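Local coordinates for SnoaL-like domain-containing protein (Burkholderia xenovorans LB400, PDB 3EN8) that is of unknown function but has the NTF2-like fold of the SnoaL family, forms a two-subunit assembly and binds calcium in the crystal, at residues Y38-E43 with Q108-P113; F65-I70 with W77-S82; T92-E97 with V104-Y109. All coordinates share one frame; numbering follows the deposited sequence.

Contact 1. Residues Y38-E43 with Q108-P113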
# COMPACT_ATOMS: atom_id res chain seq x y z
N TYR A 38 8.31 -5.17 6.79
CA TYR A 38 8.50 -5.31 5.37
C TYR A 38 7.94 -6.66 4.92
O TYR A 38 8.67 -7.67 4.94
CB TYR A 38 10.00 -5.25 5.00
CG TYR A 38 10.78 -4.07 5.54
CD1 TYR A 38 10.20 -2.79 5.62
CD2 TYR A 38 12.09 -4.20 5.92
CE1 TYR A 38 10.92 -1.71 6.08
CE2 TYR A 38 12.82 -3.12 6.38
CZ TYR A 38 12.23 -1.88 6.47
OH TYR A 38 12.95 -0.80 6.91
N PRO A 39 6.66 -6.69 4.49
CA PRO A 39 6.09 -8.02 4.19
C PRO A 39 6.80 -8.71 3.05
O PRO A 39 6.78 -9.93 2.96
CB PRO A 39 4.62 -7.68 3.87
CG PRO A 39 4.33 -6.52 4.78
CD PRO A 39 5.61 -5.68 4.68
N GLN A 40 7.48 -7.95 2.20
CA GLN A 40 8.11 -8.55 1.01
C GLN A 40 9.23 -9.49 1.41
O GLN A 40 9.59 -10.43 0.68
CB GLN A 40 8.67 -7.48 0.07
CG GLN A 40 7.62 -6.72 -0.71
CD GLN A 40 8.18 -5.42 -1.26
OE1 GLN A 40 8.10 -4.34 -0.63
NE2 GLN A 40 8.77 -5.51 -2.42
N SER A 41 9.80 -9.21 2.58
CA SER A 41 10.93 -9.99 3.11
C SER A 41 10.64 -10.73 4.41
O SER A 41 11.44 -11.54 4.86
CB SER A 41 12.14 -9.06 3.32
OG SER A 41 11.83 -8.16 4.37
N GLY A 42 9.49 -10.45 5.00
CA GLY A 42 9.06 -11.09 6.24
C GLY A 42 9.73 -10.49 7.46
O GLY A 42 9.67 -11.05 8.57
N GLU A 43 10.36 -9.34 7.26
CA GLU A 43 11.14 -8.69 8.34
C GLU A 43 10.25 -7.79 9.17
O GLU A 43 9.38 -7.08 8.64
CB GLU A 43 12.30 -7.87 7.80
CG GLU A 43 13.32 -8.67 7.10
CD GLU A 43 14.36 -7.80 6.48
OE1 GLU A 43 14.08 -7.27 5.39
OE2 GLU A 43 15.46 -7.66 7.05
N GLN A 108 5.65 -1.16 5.27
CA GLN A 108 6.15 -0.61 4.04
C GLN A 108 6.31 -1.64 2.92
O GLN A 108 6.74 -2.77 3.13
CB GLN A 108 7.48 0.10 4.28
CG GLN A 108 7.41 1.46 4.96
CD GLN A 108 8.82 2.03 5.25
OE1 GLN A 108 9.59 1.46 6.00
NE2 GLN A 108 9.12 3.19 4.66
N TYR A 109 5.96 -1.18 1.73
CA TYR A 109 6.19 -1.89 0.48
C TYR A 109 6.98 -1.01 -0.51
O TYR A 109 6.72 0.18 -0.66
CB TYR A 109 4.86 -2.19 -0.17
CG TYR A 109 4.04 -3.25 0.54
CD1 TYR A 109 3.21 -2.92 1.57
CD2 TYR A 109 4.17 -4.60 0.20
CE1 TYR A 109 2.46 -3.89 2.23
CE2 TYR A 109 3.40 -5.57 0.82
CZ TYR A 109 2.57 -5.22 1.83
OH TYR A 109 1.86 -6.19 2.45
N PHE A 110 7.85 -1.66 -1.23
CA PHE A 110 8.78 -1.01 -2.15
C PHE A 110 8.66 -1.70 -3.48
O PHE A 110 9.03 -2.86 -3.62
CB PHE A 110 10.22 -1.12 -1.63
CG PHE A 110 10.39 -0.64 -0.21
CD1 PHE A 110 10.65 0.70 0.05
CD2 PHE A 110 10.30 -1.53 0.87
CE1 PHE A 110 10.83 1.14 1.36
CE2 PHE A 110 10.47 -1.07 2.19
CZ PHE A 110 10.73 0.25 2.41
N SER A 111 8.06 -1.00 -4.43
CA SER A 111 7.71 -1.59 -5.71
C SER A 111 8.45 -0.93 -6.88
O SER A 111 8.84 0.24 -6.81
CB SER A 111 6.18 -1.59 -5.89
OG SER A 111 5.69 -0.35 -6.29
N ASP A 112 8.65 -1.71 -7.92
CA ASP A 112 9.29 -1.22 -9.14
C ASP A 112 8.29 -0.60 -10.12
O ASP A 112 7.12 -1.01 -10.16
CB ASP A 112 10.02 -2.35 -9.87
CG ASP A 112 11.19 -2.88 -9.10
OD1 ASP A 112 12.11 -2.09 -8.81
OD2 ASP A 112 11.20 -4.08 -8.80
N PRO A 113 8.75 0.37 -10.93
CA PRO A 113 7.97 0.77 -12.09
C PRO A 113 7.77 -0.43 -12.98
O PRO A 113 8.61 -1.35 -13.00
CB PRO A 113 8.89 1.77 -12.82
CG PRO A 113 9.91 2.13 -11.85
CD PRO A 113 10.10 0.94 -10.99
O HOH W 1 12.23 1.54 6.15
O HOH W 2 7.85 -5.06 2.17
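Gln40 grips the backbone of Phe110 with both ends of its side-chain amide, much as a neighbouring strand would. Its OE1 accepts a nearly straight bond from Phe110 N (2.8 Å, 167° at the hydrogen), while NE2 donates to Phe110 O at 2.9 Å. Glutamine suits the task because one flat group offers a donor and an acceptor side by side. A chi1 of -73° sets CG anti to the carbonyl carbon, and from there the extended chain takes CD toward Phe110. A water reinforces the grip: it accepts from Gln40 N and donates to Gln40 OE1 and Gln108 O. Gln40 NE2 also bonds Asp112 O of the second subunit.

Pro39 crosses Tyr109 at about a right angle. Its CG comes within 3.4 Å of Tyr109 OH and its CD lies over one ring face toward the rim; the hydroxyl itself bonds Glu80 of the second subunit. Phe110 turns its ring edge toward the face of Tyr38 in an offset edge-to-face pair, with centroids 5.7 Å apart and planes at 72°. Beyond that pair, a second water joins Tyr38 OH (2.6 Å) to Gln108 OE1 (2.6 Å). Arg55 also bonds Gln108 OE1, and Tyr81 OH bonds Gln108 NE2.

The loop that presents these groups is braced by Tyr38 O, which accepts from Ser41 N and Gly42 N. Gly42, at positive phi, and Glu43 both face Tyr38 in a G1 beta bulge, and Ser41 OG donates to Glu43 OE1 at 2.6 Å. The contact thus fastens the turn between strands 34-38 and 43-46 to the end of strand 102-111, whose other flank pairs with strand 88-99; beyond the turn, Glu43 continues the sheet into the second subunit.

Contact 2. Residues F65-I70 with W77-S82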
# COMPACT_ATOMS: atom_id res chain seq x y z
N PHE A 65 13.28 12.06 -3.49
CA PHE A 65 12.07 11.82 -2.64
C PHE A 65 10.93 12.72 -3.07
O PHE A 65 11.12 13.94 -3.28
CB PHE A 65 12.37 12.07 -1.16
CG PHE A 65 11.23 11.71 -0.24
CD1 PHE A 65 10.15 12.55 -0.11
CD2 PHE A 65 11.25 10.54 0.48
CE1 PHE A 65 9.08 12.21 0.74
CE2 PHE A 65 10.19 10.20 1.33
CZ PHE A 65 9.11 11.03 1.44
N GLU A 66 9.75 12.12 -3.22
CA GLU A 66 8.55 12.89 -3.56
C GLU A 66 7.30 12.18 -3.08
O GLU A 66 7.11 10.98 -3.30
CB GLU A 66 8.50 13.09 -5.08
CG GLU A 66 7.28 13.71 -5.67
CD GLU A 66 7.43 13.79 -7.19
OE1 GLU A 66 7.56 12.73 -7.84
OE2 GLU A 66 7.45 14.91 -7.71
N VAL A 67 6.46 12.92 -2.38
CA VAL A 67 5.17 12.35 -1.95
C VAL A 67 4.19 12.40 -3.11
O VAL A 67 4.07 13.42 -3.81
CB VAL A 67 4.57 13.06 -0.73
CG1 VAL A 67 3.15 12.49 -0.42
CG2 VAL A 67 5.49 12.89 0.50
N ARG A 68 3.51 11.28 -3.32
CA ARG A 68 2.46 11.17 -4.36
C ARG A 68 1.08 11.54 -3.80
O ARG A 68 0.31 12.37 -4.31
CB ARG A 68 2.40 9.75 -4.91
CG ARG A 68 1.37 9.60 -6.03
CD ARG A 68 1.22 8.16 -6.54
NE ARG A 68 0.21 8.04 -7.60
CZ ARG A 68 0.47 8.15 -8.90
NH1 ARG A 68 1.70 8.43 -9.33
NH2 ARG A 68 -0.50 8.02 -9.80
N ARG A 69 0.79 10.90 -2.71
CA ARG A 69 -0.53 11.08 -2.05
C ARG A 69 -0.52 10.59 -0.61
O ARG A 69 0.07 9.56 -0.30
CB ARG A 69 -1.60 10.30 -2.81
CG ARG A 69 -3.01 10.55 -2.28
CD ARG A 69 -4.05 9.86 -3.13
NE ARG A 69 -5.38 10.32 -2.70
CZ ARG A 69 -6.50 9.69 -3.03
NH1 ARG A 69 -6.44 8.58 -3.75
NH2 ARG A 69 -7.66 10.15 -2.62
N ILE A 70 -1.24 11.33 0.24
CA ILE A 70 -1.49 10.89 1.62
C ILE A 70 -2.99 10.87 1.86
O ILE A 70 -3.69 11.81 1.58
CB ILE A 70 -0.83 11.82 2.68
CG1 ILE A 70 0.68 11.88 2.51
CG2 ILE A 70 -1.19 11.38 4.13
CD1 ILE A 70 1.35 13.17 3.10
N TRP A 77 -3.52 5.57 8.28
CA TRP A 77 -2.87 6.49 7.35
C TRP A 77 -2.06 5.73 6.30
O TRP A 77 -1.43 4.71 6.57
CB TRP A 77 -2.02 7.51 8.12
CG TRP A 77 -2.98 8.40 8.88
CD1 TRP A 77 -3.60 8.11 10.05
CD2 TRP A 77 -3.50 9.65 8.44
NE1 TRP A 77 -4.50 9.11 10.38
CE2 TRP A 77 -4.46 10.06 9.39
CE3 TRP A 77 -3.27 10.47 7.32
CZ2 TRP A 77 -5.14 11.26 9.26
CZ3 TRP A 77 -3.96 11.61 7.19
CH2 TRP A 77 -4.90 12.00 8.16
N ILE A 78 -2.13 6.23 5.08
CA ILE A 78 -1.37 5.64 4.01
C ILE A 78 -0.77 6.66 3.05
O ILE A 78 -1.44 7.50 2.47
CB ILE A 78 -2.15 4.54 3.27
CG1 ILE A 78 -1.21 3.81 2.31
CG2 ILE A 78 -3.42 5.08 2.56
CD1 ILE A 78 -1.84 2.58 1.68
N THR A 79 0.53 6.53 2.93
CA THR A 79 1.34 7.45 2.14
C THR A 79 1.91 6.67 0.98
O THR A 79 2.53 5.61 1.13
CB THR A 79 2.48 8.14 2.95
OG1 THR A 79 1.96 8.85 4.06
CG2 THR A 79 3.30 9.08 2.03
N GLU A 80 1.67 7.24 -0.20
CA GLU A 80 2.24 6.78 -1.44
C GLU A 80 3.31 7.77 -1.83
O GLU A 80 3.07 8.98 -1.87
CB GLU A 80 1.17 6.72 -2.54
CG GLU A 80 0.02 5.70 -2.33
CD GLU A 80 -1.07 5.93 -3.31
OE1 GLU A 80 -0.80 5.70 -4.50
OE2 GLU A 80 -2.18 6.36 -2.88
N TYR A 81 4.48 7.26 -2.11
CA TYR A 81 5.62 8.18 -2.35
C TYR A 81 6.66 7.45 -3.12
O TYR A 81 6.62 6.26 -3.21
CB TYR A 81 6.22 8.75 -1.06
CG TYR A 81 6.84 7.78 -0.03
CD1 TYR A 81 6.04 6.99 0.81
CD2 TYR A 81 8.21 7.70 0.13
CE1 TYR A 81 6.61 6.15 1.73
CE2 TYR A 81 8.79 6.86 1.08
CZ TYR A 81 7.97 6.07 1.89
OH TYR A 81 8.57 5.22 2.84
N SER A 82 7.57 8.23 -3.70
CA SER A 82 8.70 7.69 -4.45
C SER A 82 10.01 8.03 -3.72
O SER A 82 10.20 9.13 -3.14
CB SER A 82 8.72 8.25 -5.88
OG SER A 82 7.61 7.78 -6.61
O HOH W 3 8.18 10.17 -8.39
O HOH W 4 -2.04 7.44 -6.23
O HOH W 5 -4.28 6.69 -4.46
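Phe65 and Tyr81 meet obliquely, Phe65 CE2 lying 3.4 Å from Tyr81 CD2 with the rings 32° apart. Phe65 CG lies anti to the backbone N (chi1 -174°), whereas Tyr81 CG takes the crowded position between N and the carbonyl carbon (chi1 63°). Further along the same face, Ile70 and Thr79 lie side by side, Ile70 CG1 resting 3.6 Å from Thr79 OG1, and Ile70 CG2 touches the edge of the Trp77 indole at CE3. Branched and aromatic residues fit here, since they fill the layer between sheet and helix.

On the face of Arg69, Glu80 and Ser82 the chemistry is polar. Glu80 sits between two arginine chains extended as far as NE, and each carboxylate oxygen reaches its arginine through a water: OE1 to Arg68 NE, OE2 to Arg69 NH1. The direct Arg68 NE to Glu80 OE1 separation, 4.0 Å, is too long for a salt bridge. The stronger partners are elsewhere: Gly128 OXT for Arg68, Glu97 of the second subunit for Arg69, and Tyr109 OH of the second subunit for Glu80 OE1.

Both arginines face Glu80 because of a classic beta bulge: Glu80 O accepts from Arg68 N (2.8 Å) and Arg69 N (3.1 Å), with Arg68 at a helix-like psi. The register slips by one, and the hairpin resumes with Glu80 N bonded to Arg69 O.

Strand 64-73 is one of the two outermost strands of this chain's sheet. Helix 3-20 covers the Phe65, Ile70 and Trp77 side, with Trp15 against Phe65 and Tyr81, strand 88-99 flanks 76-85, and the second subunit lies against the charged face.

Contact 3. Residues T92-E97 with V104-Y109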
# COMPACT_ATOMS: atom_id res chain seq x y z
N THR A 92 6.72 3.50 -3.41
CA THR A 92 6.67 3.08 -2.03
C THR A 92 5.30 3.39 -1.41
O THR A 92 4.59 4.32 -1.78
CB THR A 92 7.85 3.71 -1.23
OG1 THR A 92 9.09 3.48 -1.93
CG2 THR A 92 7.96 3.08 0.17
N VAL A 93 4.93 2.51 -0.53
CA VAL A 93 3.69 2.63 0.27
C VAL A 93 4.03 2.44 1.72
O VAL A 93 4.66 1.48 2.10
CB VAL A 93 2.61 1.60 -0.15
CG1 VAL A 93 1.39 1.68 0.81
CG2 VAL A 93 2.15 1.83 -1.59
N SER A 94 3.63 3.41 2.53
CA SER A 94 3.76 3.28 3.94
C SER A 94 2.36 3.35 4.59
O SER A 94 1.69 4.41 4.51
CB SER A 94 4.65 4.41 4.51
OG SER A 94 4.55 4.57 5.92
N ILE A 95 2.01 2.27 5.23
CA ILE A 95 0.73 2.14 5.93
C ILE A 95 1.00 2.35 7.40
O ILE A 95 1.78 1.59 7.99
CB ILE A 95 0.09 0.73 5.72
CG1 ILE A 95 -0.02 0.35 4.27
CG2 ILE A 95 -1.25 0.64 6.48
CD1 ILE A 95 -0.10 -1.18 4.07
N MSE A 96 0.41 3.38 8.00
CA MSE A 96 0.69 3.68 9.41
C MSE A 96 -0.54 3.63 10.27
O MSE A 96 -1.57 4.19 9.95
CB MSE A 96 1.38 5.04 9.59
CG MSE A 96 2.83 5.07 9.09
SE MSE A 96 3.40 6.92 9.00
CE MSE A 96 5.27 6.59 8.71
N GLU A 97 -0.36 2.96 11.39
CA GLU A 97 -1.39 2.93 12.46
C GLU A 97 -0.93 3.73 13.65
O GLU A 97 0.17 3.51 14.21
CB GLU A 97 -1.64 1.51 12.86
CG GLU A 97 -2.04 0.62 11.74
CD GLU A 97 -1.77 -0.82 12.06
OE1 GLU A 97 -2.38 -1.35 13.01
OE2 GLU A 97 -0.93 -1.42 11.37
N VAL A 104 2.27 3.35 15.90
CA VAL A 104 2.62 2.15 16.65
C VAL A 104 2.99 0.99 15.75
O VAL A 104 3.64 0.02 16.18
CB VAL A 104 1.49 1.73 17.62
CG1 VAL A 104 1.24 2.85 18.67
CG2 VAL A 104 0.18 1.31 16.87
N HIS A 105 2.53 1.07 14.51
CA HIS A 105 2.80 0.04 13.49
C HIS A 105 2.84 0.65 12.09
O HIS A 105 1.92 1.31 11.63
CB HIS A 105 1.75 -1.08 13.59
CG HIS A 105 2.06 -2.33 12.80
ND1 HIS A 105 1.29 -3.47 12.92
CD2 HIS A 105 3.03 -2.62 11.90
CE1 HIS A 105 1.78 -4.42 12.14
NE2 HIS A 105 2.83 -3.93 11.49
N GLU A 106 3.97 0.47 11.43
CA GLU A 106 4.14 0.89 10.05
C GLU A 106 4.38 -0.36 9.24
O GLU A 106 5.07 -1.25 9.71
CB GLU A 106 5.36 1.81 9.92
CG GLU A 106 5.64 2.26 8.48
CD GLU A 106 6.73 3.33 8.37
OE1 GLU A 106 7.51 3.56 9.35
OE2 GLU A 106 6.80 3.93 7.27
N THR A 107 3.80 -0.42 8.06
CA THR A 107 4.10 -1.47 7.08
C THR A 107 4.49 -0.80 5.78
O THR A 107 3.73 0.03 5.23
CB THR A 107 2.87 -2.32 6.82
OG1 THR A 107 2.27 -2.68 8.06
CG2 THR A 107 3.22 -3.60 6.00
N GLN A 108 5.65 -1.16 5.27
CA GLN A 108 6.15 -0.61 4.04
C GLN A 108 6.31 -1.64 2.92
O GLN A 108 6.74 -2.77 3.13
CB GLN A 108 7.48 0.10 4.28
CG GLN A 108 7.41 1.46 4.96
CD GLN A 108 8.82 2.03 5.25
OE1 GLN A 108 9.59 1.46 6.00
NE2 GLN A 108 9.12 3.19 4.66
N TYR A 109 5.96 -1.18 1.73
CA TYR A 109 6.19 -1.89 0.48
C TYR A 109 6.98 -1.01 -0.51
O TYR A 109 6.72 0.18 -0.66
CB TYR A 109 4.86 -2.19 -0.17
CG TYR A 109 4.04 -3.25 0.54
CD1 TYR A 109 3.21 -2.92 1.57
CD2 TYR A 109 4.17 -4.60 0.20
CE1 TYR A 109 2.46 -3.89 2.23
CE2 TYR A 109 3.40 -5.57 0.82
CZ TYR A 109 2.57 -5.22 1.83
OH TYR A 109 1.86 -6.19 2.45
O HOH W 6 0.72 -0.87 9.30
O HOH W 7 -1.05 -3.20 14.41
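From Val93 opposite Tyr109 to Glu97 opposite His105 the strands run antiparallel, 167° between directions, until a classic beta bulge at which Glu97 O accepts from Val104 N (2.7 Å) and, weakly, from His105 N. On one face Ser94 OG donates to Glu106 OE2 at 2.7 Å, from the anti side and 31° out of the carboxylate plane; Ser94 OG, anti to its backbone N (chi1 164°), is thereby aimed across the pair. Met96, a selenomethionine, lies alongside Glu106 and sets its CE 3.4 Å from Glu106 OE2, a long flexible side chain packing against Leu11 and Trp15 of helix 3-20. Glu106 OE1 is engaged by Tyr30 and Arg55. In related NTF2-like proteins this helix-covered, concave side of the sheet commonly forms the ligand pocket. The opposite face meets the second subunit. There Ile95 CD1 touches the Tyr109 ring edge at CE1 (4.2 Å), an apolar patch. Glu97 and His105 lie side by side; a water joins Glu97 OE1 (2.7 Å) to His105 ND1 (2.8 Å), while Asp37 holds NE2 and Arg69 of the second subunit pairs with Glu97 OE2.

How the contacts relate
All three contacts belong to one curved sheet. Contacts 2 and 3 are successive hairpins, joined edge to edge where Trp77 O bonds Met96 N (2.7 Å) and Tyr81 O bonds Thr92 N; contact 1 shares Gln108 and Tyr109 with contact 3 and closes the long loop enclosing contact 2. Contacts 1 and 3 are buried, whereas contact 2, on an outer strand, is partly open. Chemistry follows place: a side-chain amide replaces strand pairing in contact 1, while both hairpins are strand-paired with a classic bulge; contact 2 adds water-bridged arginines and a glutamate on its subunit-facing side, contact 3 a buried carboxylate bonded by a serine on the helix side. Pro39 CG packs 3.4 Å from Thr107 CG2, joining contacts 1 and 3.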